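Local coordinates for fatty acid CoA ligase (Marinactinospora thermotolerans, PDB 6SQ8), which is a member of the ANL superfamily of AMP-binding enzymes and binds adenosine monophosphate in this structure, at residues 91-96 and 116-121; 180-185 and 213-218; 230-235 and 257-262. All coordinates share one frame; numbering follows the deposited sequence.

Overall arrangement
The three contacts follow one another along the chain, each closing before the next opens, and all lie in the AMP-binding region. Contact 1 joins helix 86-95 to the extended chain that follows helix 108-117, beside the five-stranded parallel sheet. In contact 2 helix 175-189 meets helix 205-215, which lies along the chain between strands 195-198 and 219-222. In contact 3 helix 228-237, between strands 219-222 and 242-245 in chain order, meets the loop after helix 247-255. The centres of contacts 1 and 3 are 42 Å apart. The three are separate packing points: nearest atoms are about 19 Å apart between contacts 1 and 2. Between contacts 2 and 3 they are about 13 Å apart.

Contact 1. Residues 91-96 and 116-121; sequences RAIAAA and ERVSVP
I93 and A94, in the last turn of helix 86-95, pack against V118 and V120 in the extended chain that follows helix 108-117. The contact is wholly apolar, with no hydrogen bond passing between the segments. Its closest approach is between two methyls, I93 CG2 and V120 CG2, at 3.7 Å, where the two side chains cross at about a right angle. I93 places this methyl opposite its own backbone N, beside the carbonyl carbon, while its longer CG1-CD1 arm turns the other way, chi1 -62°. V118 CG1 approaches both branches of the isoleucine, lying 4.2 Å from I93 CG2 and likewise 4.2 Å from I93 CD1. The second valine methyl goes to the next residue of the helix: V118 CG2 rests 4.0 Å from A94 CB, at the more open margin of the contact. V118 and V120 can both face the helix because the chain is extended here and S119 between them points away.

Nearby polar bonds belong to the helix end, where I93 O accepts from S98 OG and A96 O from H76 NE2. R117 reaches back along helix 86-95 to V86 and A90, and A92, A95 and A96 lie on F160 of strand 155-160. The two helices lead into strands 98-103 and 122-125, parallel neighbours in the five-stranded sheet.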
ATOM      1  N   ARG A  91      12.485  13.725  -9.533  1.00 59.20           N
ATOM      2  CA  ARG A  91      13.205  12.633 -10.213  1.00 58.95           C
ATOM      3  C   ARG A  91      12.183  11.706 -10.898  1.00 57.52           C
ATOM      4  O   ARG A  91      12.407  11.242 -12.019  1.00 56.61           O
ATOM      5  CB  ARG A  91      14.122  11.883  -9.231  1.00 55.03           C
ATOM      6  N   ALA A  92      11.050  11.473 -10.226  1.00 56.12           N
ATOM      7  CA  ALA A  92       9.988  10.597 -10.717  1.00 56.89           C
ATOM      8  C   ALA A  92       9.400  11.146 -12.016  1.00 57.29           C
ATOM      9  O   ALA A  92       9.145  10.395 -12.949  1.00 64.41           O
ATOM     10  CB  ALA A  92       8.913  10.423  -9.674  1.00 59.49           C
ATOM     11  N   ILE A  93       9.189  12.461 -12.070  1.00 59.56           N
ATOM     12  CA  ILE A  93       8.581  13.078 -13.247  1.00 60.14           C
ATOM     13  C   ILE A  93       9.481  12.815 -14.465  1.00 54.25           C
ATOM     14  O   ILE A  93       8.995  12.446 -15.517  1.00 44.98           O
ATOM     15  CB  ILE A  93       8.320  14.579 -13.011  1.00 65.15           C
ATOM     16  CG1 ILE A  93       7.340  14.813 -11.857  1.00 65.01           C
ATOM     17  CG2 ILE A  93       7.842  15.241 -14.293  1.00 63.91           C
ATOM     18  CD1 ILE A  93       7.136  16.266 -11.505  1.00 67.11           C
ATOM     19  N   ALA A  94      10.795  12.996 -14.285  1.00 55.74           N
ATOM     20  CA  ALA A  94      11.794  12.869 -15.358  1.00 55.58           C
ATOM     21  C   ALA A  94      11.869  11.419 -15.844  1.00 54.04           C
ATOM     22  O   ALA A  94      11.780  11.152 -17.042  1.00 50.17           O
ATOM     23  CB  ALA A  94      13.140  13.345 -14.862  1.00 55.39           C
ATOM     24  N   ALA A  95      12.018  10.499 -14.884  1.00 52.02           N
ATOM     25  CA  ALA A  95      12.300   9.087 -15.150  1.00 45.62           C
ATOM     26  C   ALA A  95      11.102   8.404 -15.812  1.00 48.28           C
ATOM     27  O   ALA A  95      11.281   7.403 -16.499  1.00 52.43           O
ATOM     28  CB  ALA A  95      12.679   8.391 -13.870  1.00 42.74           C
ATOM     29  N   ALA A  96       9.892   8.942 -15.606  1.00 49.21           N
ATOM     30  CA  ALA A  96       8.658   8.285 -16.062  1.00 49.41           C
ATOM     31  C   ALA A  96       8.305   8.706 -17.489  1.00 47.41           C
ATOM     32  O   ALA A  96       7.306   8.221 -18.032  1.00 46.55           O
ATOM     33  CB  ALA A  96       7.523   8.616 -15.124  1.00 49.86           C
ATOM     34  N   GLU A 116      10.728  24.254 -10.975  1.00 66.26           N
ATOM     35  CA  GLU A 116      12.063  24.856 -10.866  1.00 68.25           C
ATOM     36  C   GLU A 116      13.117  23.760 -11.094  1.00 71.63           C
ATOM     37  O   GLU A 116      14.164  24.037 -11.675  1.00 80.96           O
ATOM     38  CB  GLU A 116      12.261  25.570  -9.517  1.00 59.35           C
ATOM     39  N   ARG A 117      12.818  22.519 -10.675  1.00 71.49           N
ATOM     40  CA  ARG A 117      13.793  21.409 -10.634  1.00 64.75           C
ATOM     41  C   ARG A 117      13.796  20.596 -11.938  1.00 62.51           C
ATOM     42  O   ARG A 117      14.812  20.006 -12.270  1.00 57.03           O
ATOM     43  CB  ARG A 117      13.512  20.473  -9.450  1.00 65.12           C
ATOM     44  CG  ARG A 117      13.571  21.156  -8.090  1.00 67.42           C
ATOM     45  CD  ARG A 117      14.039  20.249  -6.964  1.00 66.64           C
ATOM     46  NE  ARG A 117      14.159  20.979  -5.710  1.00 63.12           N
ATOM     47  N   VAL A 118      12.667  20.525 -12.648  1.00 61.66           N
ATOM     48  CA  VAL A 118      12.555  19.658 -13.827  1.00 64.72           C
ATOM     49  C   VAL A 118      11.640  20.332 -14.857  1.00 63.23           C
ATOM     50  O   VAL A 118      10.666  21.000 -14.495  1.00 75.89           O
ATOM     51  CB  VAL A 118      12.062  18.245 -13.430  1.00 71.41           C
ATOM     52  CG1 VAL A 118      10.593  18.206 -13.041  1.00 73.11           C
ATOM     53  CG2 VAL A 118      12.336  17.210 -14.505  1.00 77.98           C
ATOM     54  N   SER A 119      11.967  20.165 -16.141  1.00 56.96           N
ATOM     55  CA  SER A 119      11.221  20.776 -17.237  1.00 58.09           C
ATOM     56  C   SER A 119      10.194  19.767 -17.758  1.00 56.76           C
ATOM     57  O   SER A 119      10.404  18.575 -17.636  1.00 55.71           O
ATOM     58  CB  SER A 119      12.162  21.251 -18.331  1.00 54.84           C
ATOM     59  N   VAL A 120       9.096  20.261 -18.337  1.00 60.83           N
ATOM     60  CA  VAL A 120       7.968  19.428 -18.765  1.00 59.86           C
ATOM     61  C   VAL A 120       7.233  20.140 -19.900  1.00 59.40           C
ATOM     62  O   VAL A 120       6.888  21.306 -19.779  1.00 59.26           O
ATOM     63  CB  VAL A 120       7.010  19.145 -17.587  1.00 61.24           C
ATOM     64  CG1 VAL A 120       5.591  18.817 -18.054  1.00 67.29           C
ATOM     65  CG2 VAL A 120       7.513  18.061 -16.659  1.00 60.51           C
ATOM     66  N   PRO A 121       6.949  19.462 -21.033  1.00 64.25           N
ATOM     67  CA  PRO A 121       6.249  20.088 -22.161  1.00 63.99           C
ATOM     68  C   PRO A 121       4.965  20.868 -21.827  1.00 57.56           C
ATOM     69  O   PRO A 121       4.801  21.999 -22.262  1.00 49.20           O
ATOM     70  CB  PRO A 121       5.877  18.883 -23.043  1.00 69.53           C
ATOM     71  CG  PRO A 121       6.977  17.870 -22.763  1.00 70.26           C
ATOM     72  CD  PRO A 121       7.305  18.053 -21.295  1.00 65.89           C
TER

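Contact 2. Residues 180-185 and 213-218; sequences ACVDAA and TLATGG
V182 of helix 175-189 pushes one methyl against A215 and T216, at the point where helix 205-215 comes to its end. The apolar part is small: V182 CG1 lies 4.2 Å from A215 CB and also 4.2 Å from T216 CG2, equally far from the two methyls. The valine holds CG1 fully extended from its backbone N, chi1 -180°, which sends that branch across to the other helix. The same side chain is also packed by C212, one turn back on helix 205-215, and by Y6 and R9 of helix 5-13, so two other helices pack on it.

No hydrogen bond passes between the two segments; the polar bonds serve each helix by itself or a third partner. T216 divides its side chain between the two roles. At chi1 52° its methyl is presented to V182 while OG1 folds back over its own helix to bond C212 O, with T213 O another acceptor nearby. D183, on the outer side of helix 175-189, forms a salt bridge through OD1 with R9.

Two backbone bonds cap the end of helix 205-215. G218 N reaches T213 O at 2.9 Å, and G217 N reaches L214 O at the same distance of 2.9 Å, the chain turning at G217 with phi 91°. The residue before V182, C181, touches A303 and F304, which line the pocket of 1-ethanoyl-9H-pyrido[3,4-b]indole-3-carboxylic acid; these contacts suggest that helix 175-189 backs that site, the V182 side chain standing about 10 Å from the ligand. The turn beside the valine is a Schellman motif with G217 as its C-prime residue.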
ATOM      1  N   ALA A 180      -6.839  -7.456 -13.548  1.00 32.15           N
ATOM      2  CA  ALA A 180      -6.795  -8.625 -12.687  1.00 31.54           C
ATOM      3  C   ALA A 180      -7.019  -8.212 -11.228  1.00 29.41           C
ATOM      4  O   ALA A 180      -7.664  -8.945 -10.472  1.00 28.53           O
ATOM      5  CB  ALA A 180      -5.479  -9.361 -12.862  1.00 33.76           C
ATOM      6  N   CYS A 181      -6.506  -7.034 -10.848  1.00 28.48           N
ATOM      7  CA  CYS A 181      -6.653  -6.501  -9.499  1.00 27.13           C
ATOM      8  C   CYS A 181      -8.128  -6.301  -9.153  1.00 25.08           C
ATOM      9  O   CYS A 181      -8.501  -6.447  -8.001  1.00 24.44           O
ATOM     10  CB  CYS A 181      -5.905  -5.188  -9.328  1.00 27.08           C
ATOM     11  SG  CYS A 181      -4.109  -5.417  -9.312  1.00 30.60           S
ATOM     12  N   VAL A 182      -8.962  -5.977 -10.138  1.00 23.92           N
ATOM     13  CA  VAL A 182     -10.393  -5.829  -9.861  1.00 25.20           C
ATOM     14  C   VAL A 182     -10.958  -7.190  -9.433  1.00 25.57           C
ATOM     15  O   VAL A 182     -11.729  -7.292  -8.473  1.00 25.59           O
ATOM     16  CB  VAL A 182     -11.159  -5.219 -11.047  1.00 23.85           C
ATOM     17  CG1 VAL A 182     -12.640  -5.064 -10.740  1.00 24.60           C
ATOM     18  CG2 VAL A 182     -10.572  -3.879 -11.470  1.00 24.25           C
ATOM     19  N   ASP A 183     -10.541  -8.244 -10.138  1.00 27.04           N
ATOM     20  CA  ASP A 183     -11.042  -9.606  -9.884  1.00 27.92           C
ATOM     21  C   ASP A 183     -10.572 -10.081  -8.497  1.00 27.12           C
ATOM     22  O   ASP A 183     -11.343 -10.691  -7.742  1.00 25.30           O
ATOM     23  CB  ASP A 183     -10.647 -10.551 -11.014  1.00 27.76           C
ATOM     24  CG  ASP A 183     -11.243 -10.168 -12.363  1.00 29.01           C
ATOM     25  OD1 ASP A 183     -12.477 -10.073 -12.452  1.00 25.63           O
ATOM     26  OD2 ASP A 183     -10.446  -9.976 -13.327  1.00 34.08           O
ATOM     27  N   ALA A 184      -9.308  -9.786  -8.181  1.00 24.95           N
ATOM     28  CA  ALA A 184      -8.739 -10.030  -6.866  1.00 24.16           C
ATOM     29  C   ALA A 184      -9.536  -9.283  -5.794  1.00 22.55           C
ATOM     30  O   ALA A 184      -9.985  -9.896  -4.810  1.00 19.53           O
ATOM     31  CB  ALA A 184      -7.294  -9.620  -6.865  1.00 24.59           C
ATOM     32  N   ALA A 185      -9.756  -7.981  -6.012  1.00 21.64           N
ATOM     33  CA  ALA A 185     -10.517  -7.159  -5.062  1.00 22.15           C
ATOM     34  C   ALA A 185     -11.883  -7.796  -4.791  1.00 22.84           C
ATOM     35  O   ALA A 185     -12.306  -7.863  -3.658  1.00 23.89           O
ATOM     36  CB  ALA A 185     -10.667  -5.741  -5.575  1.00 22.00           C
ATOM     37  N   THR A 213     -13.670  -0.034  -6.881  1.00 21.39           N
ATOM     38  CA  THR A 213     -14.963   0.317  -6.318  1.00 21.37           C
ATOM     39  C   THR A 213     -15.904   0.770  -7.440  1.00 22.65           C
ATOM     40  O   THR A 213     -17.066   0.327  -7.505  1.00 23.13           O
ATOM     41  CB  THR A 213     -14.815   1.371  -5.220  1.00 20.65           C
ATOM     42  OG1 THR A 213     -13.980   0.761  -4.242  1.00 20.86           O
ATOM     43  CG2 THR A 213     -16.127   1.811  -4.611  1.00 20.02           C
ATOM     44  N   LEU A 214     -15.403   1.639  -8.328  1.00 23.15           N
ATOM     45  CA  LEU A 214     -16.226   2.152  -9.417  1.00 22.81           C
ATOM     46  C   LEU A 214     -16.625   1.004 -10.354  1.00 23.14           C
ATOM     47  O   LEU A 214     -17.793   0.880 -10.705  1.00 25.98           O
ATOM     48  CB  LEU A 214     -15.467   3.242 -10.165  1.00 22.50           C
ATOM     49  CG  LEU A 214     -15.331   4.579  -9.434  1.00 22.66           C
ATOM     50  CD1 LEU A 214     -14.425   5.530 -10.196  1.00 22.24           C
ATOM     51  CD2 LEU A 214     -16.686   5.222  -9.233  1.00 23.15           C
ATOM     52  N   ALA A 215     -15.658   0.152 -10.703  1.00 22.12           N
ATOM     53  CA  ALA A 215     -15.822  -0.870 -11.720  1.00 23.53           C
ATOM     54  C   ALA A 215     -16.875  -1.898 -11.317  1.00 23.95           C
ATOM     55  O   ALA A 215     -17.460  -2.548 -12.178  1.00 26.84           O
ATOM     56  CB  ALA A 215     -14.495  -1.540 -11.974  1.00 24.80           C
ATOM     57  N   THR A 216     -17.079  -2.057 -10.007  1.00 25.11           N
ATOM     58  CA  THR A 216     -17.973  -3.065  -9.449  1.00 24.44           C
ATOM     59  C   THR A 216     -19.319  -2.437  -9.086  1.00 24.49           C
ATOM     60  O   THR A 216     -20.165  -3.091  -8.469  1.00 24.34           O
ATOM     61  CB  THR A 216     -17.362  -3.750  -8.224  1.00 27.20           C
ATOM     62  OG1 THR A 216     -16.922  -2.779  -7.263  1.00 26.96           O
ATOM     63  CG2 THR A 216     -16.225  -4.684  -8.580  1.00 27.98           C
ATOM     64  N   GLY A 217     -19.505  -1.163  -9.450  1.00 23.81           N
ATOM     65  CA  GLY A 217     -20.800  -0.512  -9.386  1.00 23.73           C
ATOM     66  C   GLY A 217     -21.052   0.196  -8.072  1.00 24.87           C
ATOM     67  O   GLY A 217     -22.176   0.595  -7.782  1.00 23.92           O
ATOM     68  N   GLY A 218     -19.985   0.385  -7.296  1.00 28.01           N
ATOM     69  CA  GLY A 218     -20.079   0.958  -5.961  1.00 27.82           C
ATOM     70  C   GLY A 218     -19.834   2.447  -5.924  1.00 26.70           C
ATOM     71  O   GLY A 218     -19.712   3.100  -6.963  1.00 31.82           O
TER

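Contact 3. Residues 230-235 and 257-262; sequences AVLEAI and PALPRS
A258 O is gripped twice from within its own turn, by S262 OG at 3.0 Å and by S262 N at 3.1 Å, and the folded turn so formed is what L232 of helix 228-237 packs against. The hydroxyl does not arrive in the plane of the carbonyl: OG stands above it, 48° out, with a C=O...O angle of 131°. Its torsion, chi1 -56°, puts OG beside the backbone N of S262, so both donors address one oxygen. With its hydrogen directed to A258 O, the hydroxyl oxygen can still lie against hydrocarbon, and L232 CG rests on S262 OG at 3.5 Å without a polar bond.

The backbone of 257-261 winds like a helix, but the bonding is incomplete, S262 N to A258 O being one helix-like link; this loop follows helix 247-255 and leads towards strand 269-273. Helix 228-237 links strand 219-222 to strand 242-245 along the chain in the parallel-stranded part of the AMP-binding region, and lies on strand 195-198 through V231 and I235, both touching L197.

The branches of L232 part over the turn. L232 CD2 lies 4.3 Å from A258 CB, while L232 CD1 meets L259 CD1 at 4.0 Å, the two leucines crossing at about a right angle. L253 of helix 247-255 packs on L232 too, and L259 also touches L264, and R288 and M289 of helix 279-289.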
ATOM      1  N   ALA A 230     -13.266  10.907  12.687  1.00 40.86           N
ATOM      2  CA  ALA A 230     -13.813  11.215  11.354  1.00 36.50           C
ATOM      3  C   ALA A 230     -14.213   9.930  10.624  1.00 32.98           C
ATOM      4  O   ALA A 230     -15.268   9.896  10.009  1.00 32.16           O
ATOM      5  CB  ALA A 230     -12.803  12.000  10.560  1.00 35.27           C
ATOM      6  N   VAL A 231     -13.354   8.904  10.696  1.00 30.20           N
ATOM      7  CA  VAL A 231     -13.585   7.609  10.059  1.00 29.52           C
ATOM      8  C   VAL A 231     -14.814   6.945  10.681  1.00 27.33           C
ATOM      9  O   VAL A 231     -15.670   6.445   9.980  1.00 26.16           O
ATOM     10  CB  VAL A 231     -12.344   6.709  10.162  1.00 29.46           C
ATOM     11  CG1 VAL A 231     -12.662   5.271   9.810  1.00 28.78           C
ATOM     12  CG2 VAL A 231     -11.218   7.235   9.290  1.00 30.40           C
ATOM     13  N   LEU A 232     -14.876   6.956  12.004  1.00 28.91           N
ATOM     14  CA  LEU A 232     -16.032   6.443  12.746  1.00 30.38           C
ATOM     15  C   LEU A 232     -17.307   7.131  12.257  1.00 31.84           C
ATOM     16  O   LEU A 232     -18.291   6.462  11.936  1.00 32.75           O
ATOM     17  CB  LEU A 232     -15.828   6.701  14.242  1.00 29.90           C
ATOM     18  CG  LEU A 232     -15.679   5.487  15.148  1.00 31.08           C
ATOM     19  CD1 LEU A 232     -15.277   4.228  14.395  1.00 32.37           C
ATOM     20  CD2 LEU A 232     -14.697   5.788  16.263  1.00 32.61           C
ATOM     21  N   GLU A 233     -17.264   8.469  12.204  1.00 34.57           N
ATOM     22  CA  GLU A 233     -18.410   9.288  11.835  1.00 35.33           C
ATOM     23  C   GLU A 233     -18.805   8.930  10.399  1.00 32.82           C
ATOM     24  O   GLU A 233     -19.975   8.673  10.120  1.00 32.02           O
ATOM     25  CB  GLU A 233     -18.066  10.774  12.017  1.00 39.50           C
ATOM     26  CG  GLU A 233     -19.235  11.681  12.317  1.00 43.76           C
ATOM     27  CD  GLU A 233     -20.052  12.074  11.089  1.00 49.85           C
ATOM     28  OE1 GLU A 233     -19.425  12.519  10.066  1.00 46.22           O
ATOM     29  OE2 GLU A 233     -21.330  11.922  11.144  1.00 49.87           O
ATOM     30  N   ALA A 234     -17.810   8.880   9.509  1.00 32.13           N
ATOM     31  CA  ALA A 234     -18.024   8.616   8.084  1.00 34.68           C
ATOM     32  C   ALA A 234     -18.658   7.242   7.891  1.00 33.36           C
ATOM     33  O   ALA A 234     -19.547   7.099   7.079  1.00 32.91           O
ATOM     34  CB  ALA A 234     -16.727   8.709   7.307  1.00 35.52           C
ATOM     35  N   ILE A 235     -18.177   6.239   8.626  1.00 32.18           N
ATOM     36  CA  ILE A 235     -18.684   4.892   8.458  1.00 31.41           C
ATOM     37  C   ILE A 235     -20.179   4.878   8.778  1.00 32.48           C
ATOM     38  O   ILE A 235     -20.946   4.301   8.044  1.00 35.43           O
ATOM     39  CB  ILE A 235     -17.880   3.884   9.293  1.00 30.79           C
ATOM     40  CG1 ILE A 235     -16.452   3.749   8.752  1.00 31.28           C
ATOM     41  CG2 ILE A 235     -18.583   2.542   9.351  1.00 30.72           C
ATOM     42  CD1 ILE A 235     -15.511   2.980   9.655  1.00 31.42           C
ATOM     43  N   PRO A 257     -12.185   5.546  22.232  1.00 37.68           N
ATOM     44  CA  PRO A 257     -13.280   5.473  23.203  1.00 38.31           C
ATOM     45  C   PRO A 257     -14.708   5.509  22.629  1.00 37.35           C
ATOM     46  O   PRO A 257     -15.637   4.924  23.223  1.00 36.77           O
ATOM     47  CB  PRO A 257     -13.093   6.741  24.049  1.00 38.75           C
ATOM     48  CG  PRO A 257     -11.638   7.106  23.885  1.00 37.60           C
ATOM     49  CD  PRO A 257     -11.306   6.700  22.473  1.00 36.63           C
ATOM     50  N   ALA A 258     -14.873   6.198  21.492  1.00 36.24           N
ATOM     51  CA  ALA A 258     -16.180   6.359  20.867  1.00 36.82           C
ATOM     52  C   ALA A 258     -16.624   5.101  20.108  1.00 34.95           C
ATOM     53  O   ALA A 258     -17.748   5.073  19.640  1.00 32.64           O
ATOM     54  CB  ALA A 258     -16.168   7.558  19.946  1.00 36.19           C
ATOM     55  N   LEU A 259     -15.754   4.090  19.945  1.00 34.76           N
ATOM     56  CA  LEU A 259     -16.067   2.974  19.057  1.00 36.82           C
ATOM     57  C   LEU A 259     -17.375   2.301  19.467  1.00 35.54           C
ATOM     58  O   LEU A 259     -18.250   2.108  18.631  1.00 41.23           O
ATOM     59  CB  LEU A 259     -14.924   1.956  19.024  1.00 40.74           C
ATOM     60  CG  LEU A 259     -15.190   0.709  18.163  1.00 42.43           C
ATOM     61  CD1 LEU A 259     -14.955   0.973  16.686  1.00 42.61           C
ATOM     62  CD2 LEU A 259     -14.338  -0.458  18.603  1.00 42.96           C
ATOM     63  N   PRO A 260     -17.546   1.843  20.719  1.00 39.23           N
ATOM     64  CA  PRO A 260     -18.777   1.145  21.104  1.00 41.79           C
ATOM     65  C   PRO A 260     -20.049   2.013  20.991  1.00 41.82           C
ATOM     66  O   PRO A 260     -21.122   1.486  20.715  1.00 43.14           O
ATOM     67  CB  PRO A 260     -18.487   0.709  22.552  1.00 42.29           C
ATOM     68  CG  PRO A 260     -17.436   1.697  23.037  1.00 43.55           C
ATOM     69  CD  PRO A 260     -16.574   1.938  21.821  1.00 42.96           C
ATOM     70  N   ARG A 261     -19.901   3.330  21.189  1.00 42.11           N
ATOM     71  CA  ARG A 261     -20.963   4.351  20.972  1.00 42.55           C
ATOM     72  C   ARG A 261     -21.419   4.337  19.494  1.00 40.51           C
ATOM     73  O   ARG A 261     -22.598   4.499  19.213  1.00 42.46           O
ATOM     74  CB  ARG A 261     -20.424   5.730  21.398  1.00 47.47           C
ATOM     75  CG  ARG A 261     -21.432   6.863  21.579  1.00 49.54           C
ATOM     76  CD  ARG A 261     -20.819   8.271  21.492  1.00 46.94           C
ATOM     77  N   SER A 262     -20.483   4.135  18.559  1.00 36.62           N
ATOM     78  CA  SER A 262     -20.714   4.226  17.090  1.00 32.90           C
ATOM     79  C   SER A 262     -21.435   2.993  16.539  1.00 29.83           C
ATOM     80  O   SER A 262     -21.263   1.872  17.066  1.00 30.52           O
ATOM     81  CB  SER A 262     -19.410   4.405  16.344  1.00 32.97           C
ATOM     82  OG  SER A 262     -18.711   5.542  16.815  1.00 33.39           O
TER